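Local coordinates for universal stress protein A-like protein (Arabidopsis thaliana, PDB 2GM3) that binds AMP in a pocket of its universal stress protein domain, although its wider cellular role is not established, at residues Met9-Ala14 with Asp114-Glu119; Trp33-Ile38 with Ile99-Glu104; Ile48-Val53 with Phe91-Cys96; Glu104-Thr109 with Val120-Pro125. All coordinates share one frame; numbering follows the deposited sequence.

Overall arrangement
Four contacts show how an alpha/beta fold builds a nucleotide pocket. Interactions 1 and 3 pack helices 112-123 and 81-99 against the neighbouring central strands 6-11 and 46-54, with centres about 11 Å apart, and both touch AMP. They meet through strand pairing, Val10 N lying 2.7 Å from Leu49 O. Interaction 4 continues interaction 1 along helix 112-123 towards strand 102-109; their centres are about 7 Å apart, and Glu119 OE2 sits 2.6 Å from Trp106 NE1. The centre of interaction 2 is about 10 Å from that of interaction 3 but about 17 Å from those of interactions 1 and 4, and the side chain of Leu35 is about 14 Å from AMP.

Interaction 1 (Met9-Ala14 with Asp114-Glu119); sequences MVAVNA and DVICQE. With AMP (adenosine monophosphate), chain G.
Met9, deposited as selenomethionine, reaches Ile116 with its terminal methyl: CE of Met9 lies 3.6 Å from CG2 of Ile116 and a similar distance from the backbone O of the same residue. Its chain is extended as far as selenium, and the bend at chi3 (117°) then lays CE obliquely across the isoleucine. Two residues along the strand, Ala11 packs its CB 3.8 Å from Ile116 CD1. This is the tight part of the contact, and every residue touching in it is buried. Helix 114-119 lies nearly antiparallel to strand 9-11, at 172°, as expected where a helix covers a parallel sheet in the HUP alpha/beta fold, with the nucleotide at the C-terminal ends of the strands. Ile116 CD1 also meets AMP, 3.7 Å from its N3, while the ribose O2' donates to Ala11 O at 2.6 Å. Further along, Asn13 and Ala14 are partly exposed, and Asn13 faces the ligand instead of the helix. Its CB lies 3.4 Å from AMP C5, its ND2 3.6 Å from AMP N7, and its OD1 is hydrogen-bonded to Ser24 OG. An alanine here would keep CB against C5 but would probably leave Ser24 OG without that partner and N7 less covered.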
# COMPACT_ATOMS: atom_id res chain seq x y z
N MSE A 9 7.73 -3.24 -5.84
CA MSE A 9 7.31 -3.14 -7.25
C MSE A 9 6.50 -1.87 -7.45
O MSE A 9 5.56 -1.63 -6.69
CB MSE A 9 6.47 -4.34 -7.66
CG MSE A 9 6.24 -4.34 -9.18
SE MSE A 9 5.56 -6.01 -9.83
CE MSE A 9 4.00 -5.37 -10.43
N VAL A 10 6.86 -1.07 -8.44
CA VAL A 10 6.21 0.22 -8.68
C VAL A 10 5.69 0.21 -10.10
O VAL A 10 6.47 0.08 -11.02
CB VAL A 10 7.17 1.40 -8.49
CG1 VAL A 10 6.45 2.70 -8.76
CG2 VAL A 10 7.76 1.42 -7.08
N ALA A 11 4.38 0.31 -10.26
CA ALA A 11 3.75 0.21 -11.54
C ALA A 11 3.71 1.62 -12.12
O ALA A 11 3.08 2.52 -11.54
CB ALA A 11 2.35 -0.35 -11.36
N VAL A 12 4.38 1.83 -13.25
CA VAL A 12 4.53 3.17 -13.83
C VAL A 12 3.93 3.22 -15.23
O VAL A 12 4.04 2.27 -16.02
CB VAL A 12 6.00 3.66 -13.84
CG1 VAL A 12 6.61 3.66 -12.41
CG2 VAL A 12 6.86 2.83 -14.75
N ASN A 13 3.27 4.33 -15.52
CA ASN A 13 2.69 4.54 -16.83
C ASN A 13 2.88 5.99 -17.30
O ASN A 13 3.33 6.86 -16.53
CB ASN A 13 1.22 4.16 -16.81
CG ASN A 13 0.42 5.05 -15.89
OD1 ASN A 13 0.82 5.36 -14.75
ND2 ASN A 13 -0.74 5.46 -16.37
N ALA A 14 2.55 6.21 -18.57
CA ALA A 14 2.75 7.49 -19.22
C ALA A 14 1.58 8.42 -18.96
O ALA A 14 0.48 7.96 -18.78
CB ALA A 14 2.96 7.28 -20.73
N ASP A 114 -4.15 -6.86 -15.34
CA ASP A 114 -3.89 -8.29 -15.39
C ASP A 114 -2.39 -8.57 -15.30
O ASP A 114 -1.95 -9.45 -14.53
CB ASP A 114 -4.45 -8.90 -16.71
CG ASP A 114 -5.97 -9.17 -16.66
OD1 ASP A 114 -6.55 -9.24 -15.55
OD2 ASP A 114 -6.58 -9.35 -17.76
N VAL A 115 -1.61 -7.83 -16.08
CA VAL A 115 -0.17 -8.06 -16.18
C VAL A 115 0.54 -7.70 -14.88
O VAL A 115 1.41 -8.45 -14.43
CB VAL A 115 0.48 -7.29 -17.38
CG1 VAL A 115 1.96 -7.29 -17.26
CG2 VAL A 115 0.07 -7.92 -18.68
N ILE A 116 0.16 -6.58 -14.29
CA ILE A 116 0.71 -6.19 -12.98
C ILE A 116 0.54 -7.33 -12.00
O ILE A 116 1.50 -7.70 -11.32
CB ILE A 116 0.03 -4.94 -12.39
CG1 ILE A 116 0.30 -3.72 -13.27
CG2 ILE A 116 0.49 -4.71 -10.92
CD1 ILE A 116 -0.46 -2.50 -12.81
N CYS A 117 -0.66 -7.91 -11.95
CA CYS A 117 -0.94 -9.04 -11.09
C CYS A 117 -0.16 -10.29 -11.47
O CYS A 117 0.28 -11.04 -10.59
CB CYS A 117 -2.45 -9.34 -11.01
SG CYS A 117 -3.31 -8.07 -10.06
N GLN A 118 -0.01 -10.55 -12.76
CA GLN A 118 0.78 -11.71 -13.19
C GLN A 118 2.23 -11.50 -12.78
O GLN A 118 2.91 -12.42 -12.32
CB GLN A 118 0.72 -11.91 -14.70
CG GLN A 118 -0.62 -12.40 -15.24
CD GLN A 118 -0.59 -12.45 -16.77
OE1 GLN A 118 -0.45 -11.42 -17.44
NE2 GLN A 118 -0.67 -13.66 -17.33
N GLU A 119 2.69 -10.26 -12.88
CA GLU A 119 4.07 -9.94 -12.56
C GLU A 119 4.34 -10.04 -11.07
O GLU A 119 5.39 -10.57 -10.65
CB GLU A 119 4.46 -8.60 -13.16
CG GLU A 119 4.59 -8.66 -14.69
CD GLU A 119 5.87 -9.34 -15.14
OE1 GLU A 119 5.82 -10.53 -15.57
OE2 GLU A 119 6.95 -8.71 -15.02
P AMP G . -5.93 4.07 -11.60
O1P AMP G . -6.10 3.59 -12.93
O2P AMP G . -6.05 5.54 -11.45
O3P AMP G . -6.63 3.37 -10.54
O5' AMP G . -4.41 3.82 -11.18
C5' AMP G . -3.37 4.48 -11.86
C4' AMP G . -2.12 3.71 -11.55
O4' AMP G . -2.14 2.37 -12.16
C3' AMP G . -0.88 4.36 -12.08
O3' AMP G . -0.46 5.37 -11.12
C2' AMP G . 0.09 3.19 -12.10
O2' AMP G . 0.64 3.03 -10.79
C1' AMP G . -0.80 2.00 -12.45
N9 AMP G . -0.83 1.86 -13.92
C8 AMP G . -1.76 2.33 -14.79
N7 AMP G . -1.41 1.98 -16.04
C5 AMP G . -0.28 1.26 -15.96
C6 AMP G . 0.55 0.62 -16.89
N6 AMP G . 0.31 0.62 -18.19
N1 AMP G . 1.62 -0.01 -16.44
C2 AMP G . 1.94 -0.06 -15.16
N3 AMP G . 1.19 0.53 -14.24
C4 AMP G . 0.08 1.19 -14.62

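Interaction 2 (Trp33-Ile38 with Ile99-Glu104); sequences WTLEKI and IGVGCE
Ile99, at the end of helix 81-99, extends CD1 to 3.7 Å from CD1 of Leu35, the closest approach of the two segments. Its CG1 stands between the backbone N and the carbonyl carbon (chi1 70°), a placement that directs the ethyl arm towards Leu35. The two side chains meet at a slant, and Ile99 CD1 is also 4.0 Å from the other leucine methyl, CD2. Gly100 follows with positive phi and closes the helix in a Schellman motif, turning the chain back towards the sheet. Val101 then offers CG2 to Leu35 CD2 at a looser 4.2 Å, and its side chain also rests on Ile48. Gly102 is bonded through its backbone to Ile48. Cys103 turns to helix 81-99, where it meets Val93 and Cys96, and Glu104 continues the pairing with Ile48 and Leu50. Behind Leu35, the helix segment 33-38 touches a second subunit: Lys37 O is hydrogen-bonded to Thr6 OG1 of that subunit, and Trp33 packs on its Pro157. The contact thus joins the helix 81-99 to strand 102-109 turn to helix 25-39. Only methyl groups of three branched aliphatic residues meet across it, with Ile99 at the exposed side, which implies a small, partly buried association held by dispersion and the shielding of a few methyls, without the directional bonds that would fix one exact register.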
# COMPACT_ATOMS: atom_id res chain seq x y z
N TRP A 33 6.67 9.60 -3.42
CA TRP A 33 6.21 9.44 -2.09
C TRP A 33 6.88 8.24 -1.44
O TRP A 33 7.32 8.33 -0.29
CB TRP A 33 4.70 9.24 -2.09
CG TRP A 33 4.09 9.21 -0.75
CD1 TRP A 33 3.56 10.27 -0.07
CD2 TRP A 33 3.92 8.07 0.09
NE1 TRP A 33 3.08 9.87 1.12
CE2 TRP A 33 3.27 8.52 1.26
CE3 TRP A 33 4.26 6.72 -0.03
CZ2 TRP A 33 2.97 7.66 2.32
CZ3 TRP A 33 3.94 5.86 1.03
CH2 TRP A 33 3.29 6.34 2.18
N THR A 34 6.93 7.12 -2.16
CA THR A 34 7.58 5.93 -1.67
C THR A 34 9.03 6.18 -1.32
O THR A 34 9.46 5.72 -0.29
CB THR A 34 7.47 4.73 -2.65
OG1 THR A 34 6.09 4.49 -2.95
CG2 THR A 34 8.04 3.47 -2.02
N LEU A 35 9.77 6.93 -2.16
CA LEU A 35 11.16 7.25 -1.87
C LEU A 35 11.27 8.12 -0.65
O LEU A 35 12.11 7.88 0.21
CB LEU A 35 11.83 7.97 -3.02
CG LEU A 35 11.95 7.09 -4.24
CD1 LEU A 35 12.75 7.93 -5.23
CD2 LEU A 35 12.67 5.80 -3.88
N GLU A 36 10.40 9.11 -0.56
CA GLU A 36 10.44 10.06 0.52
C GLU A 36 10.04 9.43 1.85
O GLU A 36 10.74 9.57 2.84
CB GLU A 36 9.54 11.25 0.23
CG GLU A 36 9.69 12.35 1.28
CD GLU A 36 8.66 13.46 1.14
OE1 GLU A 36 8.05 13.60 0.05
OE2 GLU A 36 8.49 14.21 2.14
N LYS A 37 8.91 8.72 1.89
CA LYS A 37 8.35 8.26 3.16
C LYS A 37 8.72 6.84 3.54
O LYS A 37 8.75 6.52 4.73
CB LYS A 37 6.83 8.37 3.22
CG LYS A 37 6.26 9.66 2.74
CD LYS A 37 6.44 10.77 3.70
CE LYS A 37 5.61 11.95 3.26
NZ LYS A 37 6.11 13.23 3.88
N ILE A 38 9.00 5.98 2.55
CA ILE A 38 9.34 4.58 2.85
C ILE A 38 10.84 4.27 2.75
O ILE A 38 11.42 3.76 3.70
CB ILE A 38 8.50 3.56 2.00
CG1 ILE A 38 6.99 3.86 2.11
CG2 ILE A 38 8.85 2.07 2.33
CD1 ILE A 38 6.26 3.06 3.13
N ILE A 99 19.62 8.89 -6.15
CA ILE A 99 19.67 8.76 -4.71
C ILE A 99 20.31 7.44 -4.23
O ILE A 99 20.37 7.16 -3.03
CB ILE A 99 18.28 8.98 -4.10
CG1 ILE A 99 17.34 7.85 -4.44
CG2 ILE A 99 17.72 10.35 -4.57
CD1 ILE A 99 16.06 7.92 -3.64
N GLY A 100 20.78 6.64 -5.19
CA GLY A 100 21.50 5.40 -4.90
C GLY A 100 20.67 4.18 -4.49
O GLY A 100 21.21 3.26 -3.87
N VAL A 101 19.39 4.16 -4.84
CA VAL A 101 18.54 2.99 -4.60
C VAL A 101 18.69 2.02 -5.77
O VAL A 101 18.50 2.42 -6.94
CB VAL A 101 17.02 3.36 -4.57
CG1 VAL A 101 16.19 2.24 -3.98
CG2 VAL A 101 16.76 4.65 -3.81
N GLY A 102 18.98 0.75 -5.48
CA GLY A 102 19.01 -0.29 -6.51
C GLY A 102 17.62 -0.40 -7.15
O GLY A 102 16.58 -0.25 -6.48
N CYS A 103 17.62 -0.63 -8.46
CA CYS A 103 16.38 -0.83 -9.18
C CYS A 103 16.52 -1.79 -10.35
O CYS A 103 17.62 -2.04 -10.85
CB CYS A 103 15.82 0.51 -9.69
SG CYS A 103 16.85 1.36 -10.85
N GLU A 104 15.39 -2.34 -10.76
CA GLU A 104 15.26 -3.10 -11.97
C GLU A 104 14.04 -2.61 -12.67
O GLU A 104 13.00 -2.41 -12.05
CB GLU A 104 15.08 -4.57 -11.63
CG GLU A 104 16.34 -5.18 -11.11
CD GLU A 104 16.35 -6.70 -11.20
OE1 GLU A 104 15.29 -7.34 -11.06
OE2 GLU A 104 17.44 -7.24 -11.42

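Interaction 3 (Ile48-Val53 with Phe91-Cys96); sequences ILLLHV and FFVNKC. With AMP (adenosine monophosphate), chain G.
The backbone O of Val53 accepts a hydrogen bond from AMP N6 at 2.8 Å, nearly straight at 166°. Its own N completes the pair by donating to AMP N1 at 2.9 Å, so one residue near the end of the strand reads both polar groups on that edge of the adenine. The neighbouring His52 is fixed by a bond from ND1 to Val12 O. Deeper in, the contact with helix 91-96 becomes wholly apolar. Leu50 carries most of it: CD1 touches both Phe92 CB, 3.5 Å away, and Val93 CG2 at 3.6 Å. The leucine CG lies opposite the carbonyl carbon (chi1 -64°), which helps to turn the fork of the side chain to Phe92 CB, where both methyls meet it. From there the Phe92 ring leads away from the strand, with Phe91 CD2 3.7 Å above its centre. One helical turn on from Phe92, Cys96 SG meets Ile48 CB more loosely, at 4.2 Å. An alanine in place of Leu50 would probably open a gap between strand and helix, leaving Phe92 CB and Val93 CG2 without their shared neighbour. The helix runs nearly antiparallel to the strand, at 169°, on one side of the sheet. Helix 25-39 lies beside it, where Phe31 meets the Phe92 ring edge-to-face, while the alternate strand residues Leu49, Leu51 and Val53 pack on helix 112-123. Strands 6-11 and 102-109 flank strand 46-54 within the sheet.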
# COMPACT_ATOMS: atom_id res chain seq x y z
N ILE A 48 13.88 -1.22 -5.85
CA ILE A 48 12.71 -0.82 -6.58
C ILE A 48 12.61 -1.62 -7.88
O ILE A 48 13.58 -1.72 -8.65
CB ILE A 48 12.76 0.65 -6.88
CG1 ILE A 48 13.00 1.43 -5.58
CG2 ILE A 48 11.51 1.10 -7.61
CD1 ILE A 48 11.98 1.25 -4.42
N LEU A 49 11.45 -2.23 -8.10
CA LEU A 49 11.21 -2.99 -9.32
C LEU A 49 10.17 -2.20 -10.14
O LEU A 49 9.04 -2.09 -9.75
CB LEU A 49 10.73 -4.42 -8.99
CG LEU A 49 11.63 -5.20 -8.05
CD1 LEU A 49 10.93 -6.42 -7.58
CD2 LEU A 49 12.93 -5.59 -8.73
N LEU A 50 10.61 -1.60 -11.23
CA LEU A 50 9.77 -0.72 -12.01
C LEU A 50 9.15 -1.47 -13.16
O LEU A 50 9.86 -1.97 -14.02
CB LEU A 50 10.58 0.44 -12.55
CG LEU A 50 11.19 1.41 -11.54
CD1 LEU A 50 12.37 2.05 -12.16
CD2 LEU A 50 10.09 2.50 -11.13
N LEU A 51 7.83 -1.58 -13.15
CA LEU A 51 7.16 -2.25 -14.23
C LEU A 51 6.24 -1.30 -15.01
O LEU A 51 5.39 -0.60 -14.43
CB LEU A 51 6.38 -3.43 -13.69
CG LEU A 51 5.34 -4.02 -14.63
CD1 LEU A 51 5.94 -4.85 -15.75
CD2 LEU A 51 4.38 -4.87 -13.80
N HIS A 52 6.42 -1.31 -16.34
CA HIS A 52 5.50 -0.63 -17.24
C HIS A 52 4.77 -1.65 -18.05
O HIS A 52 5.38 -2.53 -18.67
CB HIS A 52 6.24 0.31 -18.19
CG HIS A 52 5.34 0.93 -19.20
ND1 HIS A 52 4.36 1.85 -18.87
CD2 HIS A 52 5.25 0.76 -20.54
CE1 HIS A 52 3.72 2.23 -19.96
NE2 HIS A 52 4.25 1.60 -20.99
N VAL A 53 3.45 -1.55 -18.08
CA VAL A 53 2.71 -2.42 -18.97
C VAL A 53 2.35 -1.67 -20.25
O VAL A 53 1.74 -0.62 -20.22
CB VAL A 53 1.50 -3.05 -18.29
CG1 VAL A 53 0.85 -4.12 -19.18
CG2 VAL A 53 1.96 -3.71 -17.03
N PHE A 91 13.31 7.41 -17.03
CA PHE A 91 13.02 8.47 -16.07
C PHE A 91 13.13 7.98 -14.62
O PHE A 91 13.81 8.60 -13.83
CB PHE A 91 11.68 9.18 -16.32
CG PHE A 91 11.28 10.12 -15.20
CD1 PHE A 91 11.72 11.45 -15.20
CD2 PHE A 91 10.47 9.67 -14.13
CE1 PHE A 91 11.37 12.33 -14.14
CE2 PHE A 91 10.12 10.54 -13.07
CZ PHE A 91 10.56 11.86 -13.09
N PHE A 92 12.53 6.84 -14.31
CA PHE A 92 12.53 6.33 -12.94
C PHE A 92 13.83 5.70 -12.52
O PHE A 92 14.20 5.77 -11.35
CB PHE A 92 11.36 5.36 -12.72
CG PHE A 92 10.03 6.02 -12.75
CD1 PHE A 92 9.26 6.02 -13.91
CD2 PHE A 92 9.52 6.65 -11.61
CE1 PHE A 92 8.00 6.63 -13.94
CE2 PHE A 92 8.27 7.28 -11.62
CZ PHE A 92 7.50 7.28 -12.79
N VAL A 93 14.54 5.10 -13.47
CA VAL A 93 15.81 4.48 -13.21
C VAL A 93 16.83 5.59 -12.87
O VAL A 93 17.66 5.43 -11.98
CB VAL A 93 16.18 3.55 -14.38
CG1 VAL A 93 17.73 3.22 -14.45
CG2 VAL A 93 15.30 2.29 -14.30
N ASN A 94 16.71 6.72 -13.55
CA ASN A 94 17.57 7.86 -13.23
C ASN A 94 17.29 8.38 -11.84
O ASN A 94 18.22 8.72 -11.12
CB ASN A 94 17.42 8.94 -14.28
CG ASN A 94 18.30 8.69 -15.48
OD1 ASN A 94 19.52 8.64 -15.37
ND2 ASN A 94 17.70 8.56 -16.65
N LYS A 95 16.00 8.40 -11.47
CA LYS A 95 15.54 8.87 -10.17
C LYS A 95 16.10 7.99 -9.05
O LYS A 95 16.56 8.50 -8.03
CB LYS A 95 14.01 8.87 -10.11
CG LYS A 95 13.28 9.97 -10.94
CD LYS A 95 13.72 11.38 -10.58
CE LYS A 95 14.51 12.02 -11.70
NZ LYS A 95 14.68 13.50 -11.51
N CYS A 96 16.09 6.68 -9.28
CA CYS A 96 16.70 5.70 -8.39
C CYS A 96 18.22 5.82 -8.27
O CYS A 96 18.78 5.75 -7.16
CB CYS A 96 16.34 4.31 -8.87
SG CYS A 96 14.61 3.98 -8.59
P AMP G . -5.93 4.07 -11.60
O1P AMP G . -6.10 3.59 -12.93
O2P AMP G . -6.05 5.54 -11.45
O3P AMP G . -6.63 3.37 -10.54
O5' AMP G . -4.41 3.82 -11.18
C5' AMP G . -3.37 4.48 -11.86
C4' AMP G . -2.12 3.71 -11.55
O4' AMP G . -2.14 2.37 -12.16
C3' AMP G . -0.88 4.36 -12.08
O3' AMP G . -0.46 5.37 -11.12
C2' AMP G . 0.09 3.19 -12.10
O2' AMP G . 0.64 3.03 -10.79
C1' AMP G . -0.80 2.00 -12.45
N9 AMP G . -0.83 1.86 -13.92
C8 AMP G . -1.76 2.33 -14.79
N7 AMP G . -1.41 1.98 -16.04
C5 AMP G . -0.28 1.26 -15.96
C6 AMP G . 0.55 0.62 -16.89
N6 AMP G . 0.31 0.62 -18.19
N1 AMP G . 1.62 -0.01 -16.44
C2 AMP G . 1.94 -0.06 -15.16
N3 AMP G . 1.19 0.53 -14.24
C4 AMP G . 0.08 1.19 -14.62

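Interaction 4 (Glu104-Thr109 with Val120-Pro125); sequences EAWIKT and VKRVRP
Trp106 and Val123 form the apolar part of this contact, with CZ2 of the indole 3.8 Å from CG2 of the valine. The same valine methyl lies 3.4 Å above the plane of the Arg122 guanidinium, towards its rim, so it serves both flat groups. Between those groups the relation is polar but indirect. Trp106 NE1 lies in the guanidinium plane at its edge, 3.8 Å from Arg122 NH1, and the two planes are turned 64° apart. They share Glu119 OE2, which accepts a hydrogen bond from the indole NH and forms a salt bridge with Arg122. The bend in the arginine at chi3 (99°) helps to turn its head to this site. A third kind of contact involves two cations: Lys108 CE lies 3.2 Å from Arg122 NH1, and Lys108 NZ is 3.8 Å from the same nitrogen. Lys108 also packs on Glu119, whose negative charge probably offsets the crowding of positive ones. Strand 102-109 is the outermost on its side of the sheet within this chain, and helix 112-123 folds back from it before the chain enters strand 127-132. The arrangement belongs to a beta-alpha-beta crossover of the parallel universal stress protein fold, one that passes over strands 46-54 and 6-11.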
# COMPACT_ATOMS: atom_id res chain seq x y z
N GLU A 104 15.39 -2.34 -10.76
CA GLU A 104 15.26 -3.10 -11.97
C GLU A 104 14.04 -2.61 -12.67
O GLU A 104 13.00 -2.41 -12.05
CB GLU A 104 15.08 -4.57 -11.63
CG GLU A 104 16.34 -5.18 -11.11
CD GLU A 104 16.35 -6.70 -11.20
OE1 GLU A 104 15.29 -7.34 -11.06
OE2 GLU A 104 17.44 -7.24 -11.42
N ALA A 105 14.13 -2.40 -13.97
CA ALA A 105 12.98 -1.87 -14.69
C ALA A 105 12.79 -2.66 -15.96
O ALA A 105 13.74 -2.97 -16.66
CB ALA A 105 13.18 -0.39 -15.00
N TRP A 106 11.53 -2.98 -16.25
CA TRP A 106 11.23 -3.70 -17.48
C TRP A 106 9.81 -3.45 -17.93
O TRP A 106 8.98 -2.86 -17.21
CB TRP A 106 11.50 -5.18 -17.32
CG TRP A 106 10.53 -5.82 -16.46
CD1 TRP A 106 9.45 -6.54 -16.86
CD2 TRP A 106 10.50 -5.81 -15.04
NE1 TRP A 106 8.75 -6.96 -15.78
CE2 TRP A 106 9.38 -6.54 -14.64
CE3 TRP A 106 11.33 -5.25 -14.05
CZ2 TRP A 106 9.05 -6.76 -13.28
CZ3 TRP A 106 11.01 -5.47 -12.71
CH2 TRP A 106 9.87 -6.21 -12.34
N ILE A 107 9.53 -3.95 -19.14
CA ILE A 107 8.26 -3.78 -19.79
C ILE A 107 7.65 -5.14 -20.05
O ILE A 107 8.35 -6.07 -20.43
CB ILE A 107 8.46 -3.02 -21.11
CG1 ILE A 107 8.93 -1.59 -20.79
CG2 ILE A 107 7.16 -3.04 -21.94
CD1 ILE A 107 9.34 -0.71 -21.97
N LYS A 108 6.35 -5.26 -19.78
CA LYS A 108 5.56 -6.40 -20.18
C LYS A 108 4.43 -5.90 -21.06
O LYS A 108 4.08 -4.72 -21.01
CB LYS A 108 5.04 -7.12 -18.94
CG LYS A 108 6.11 -7.88 -18.17
CD LYS A 108 6.53 -9.16 -18.89
CE LYS A 108 7.66 -9.85 -18.16
NZ LYS A 108 8.23 -10.98 -18.98
N THR A 109 3.85 -6.78 -21.86
CA THR A 109 2.77 -6.39 -22.75
C THR A 109 1.44 -7.01 -22.31
O THR A 109 1.41 -8.11 -21.75
CB THR A 109 3.14 -6.78 -24.23
OG1 THR A 109 4.39 -6.16 -24.58
CG2 THR A 109 2.07 -6.35 -25.25
N VAL A 120 3.36 -9.62 -10.26
CA VAL A 120 3.45 -9.82 -8.82
C VAL A 120 3.68 -11.26 -8.46
O VAL A 120 4.57 -11.56 -7.67
CB VAL A 120 2.22 -9.24 -8.07
CG1 VAL A 120 2.17 -9.76 -6.64
CG2 VAL A 120 2.24 -7.70 -8.14
N LYS A 121 2.90 -12.17 -9.04
CA LYS A 121 3.12 -13.57 -8.72
C LYS A 121 4.36 -14.23 -9.33
O LYS A 121 4.80 -15.26 -8.85
CB LYS A 121 1.85 -14.44 -8.81
CG LYS A 121 0.93 -14.24 -10.00
CD LYS A 121 -0.55 -14.37 -9.52
CE LYS A 121 -1.43 -15.08 -10.53
NZ LYS A 121 -1.04 -16.53 -10.62
N ARG A 122 4.96 -13.59 -10.34
CA ARG A 122 6.16 -14.11 -11.01
C ARG A 122 7.39 -13.61 -10.25
O ARG A 122 8.28 -14.38 -9.92
CB ARG A 122 6.20 -13.61 -12.46
CG ARG A 122 7.18 -14.29 -13.44
CD ARG A 122 7.55 -13.35 -14.62
NE ARG A 122 8.84 -12.77 -14.32
CZ ARG A 122 9.23 -11.53 -14.57
NH1 ARG A 122 8.47 -10.65 -15.17
NH2 ARG A 122 10.44 -11.19 -14.19
N VAL A 123 7.41 -12.32 -9.96
CA VAL A 123 8.58 -11.64 -9.42
C VAL A 123 8.58 -11.75 -7.91
O VAL A 123 9.64 -11.77 -7.28
CB VAL A 123 8.56 -10.17 -9.85
CG1 VAL A 123 9.58 -9.33 -9.09
CG2 VAL A 123 8.80 -10.06 -11.35
N ARG A 124 7.39 -11.83 -7.34
CA ARG A 124 7.19 -11.90 -5.90
C ARG A 124 7.86 -10.78 -5.14
O ARG A 124 8.71 -11.02 -4.32
CB ARG A 124 7.54 -13.30 -5.36
CG ARG A 124 6.26 -14.15 -5.26
CD ARG A 124 6.48 -15.61 -5.32
NE ARG A 124 7.73 -15.91 -6.03
CZ ARG A 124 8.33 -17.10 -6.02
NH1 ARG A 124 7.83 -18.13 -5.36
NH2 ARG A 124 9.46 -17.23 -6.67
N PRO A 125 7.43 -9.53 -5.40
CA PRO A 125 7.94 -8.37 -4.65
C PRO A 125 7.30 -8.37 -3.26
O PRO A 125 6.29 -9.03 -3.04
CB PRO A 125 7.47 -7.18 -5.48
CG PRO A 125 6.21 -7.69 -6.13
CD PRO A 125 6.40 -9.15 -6.38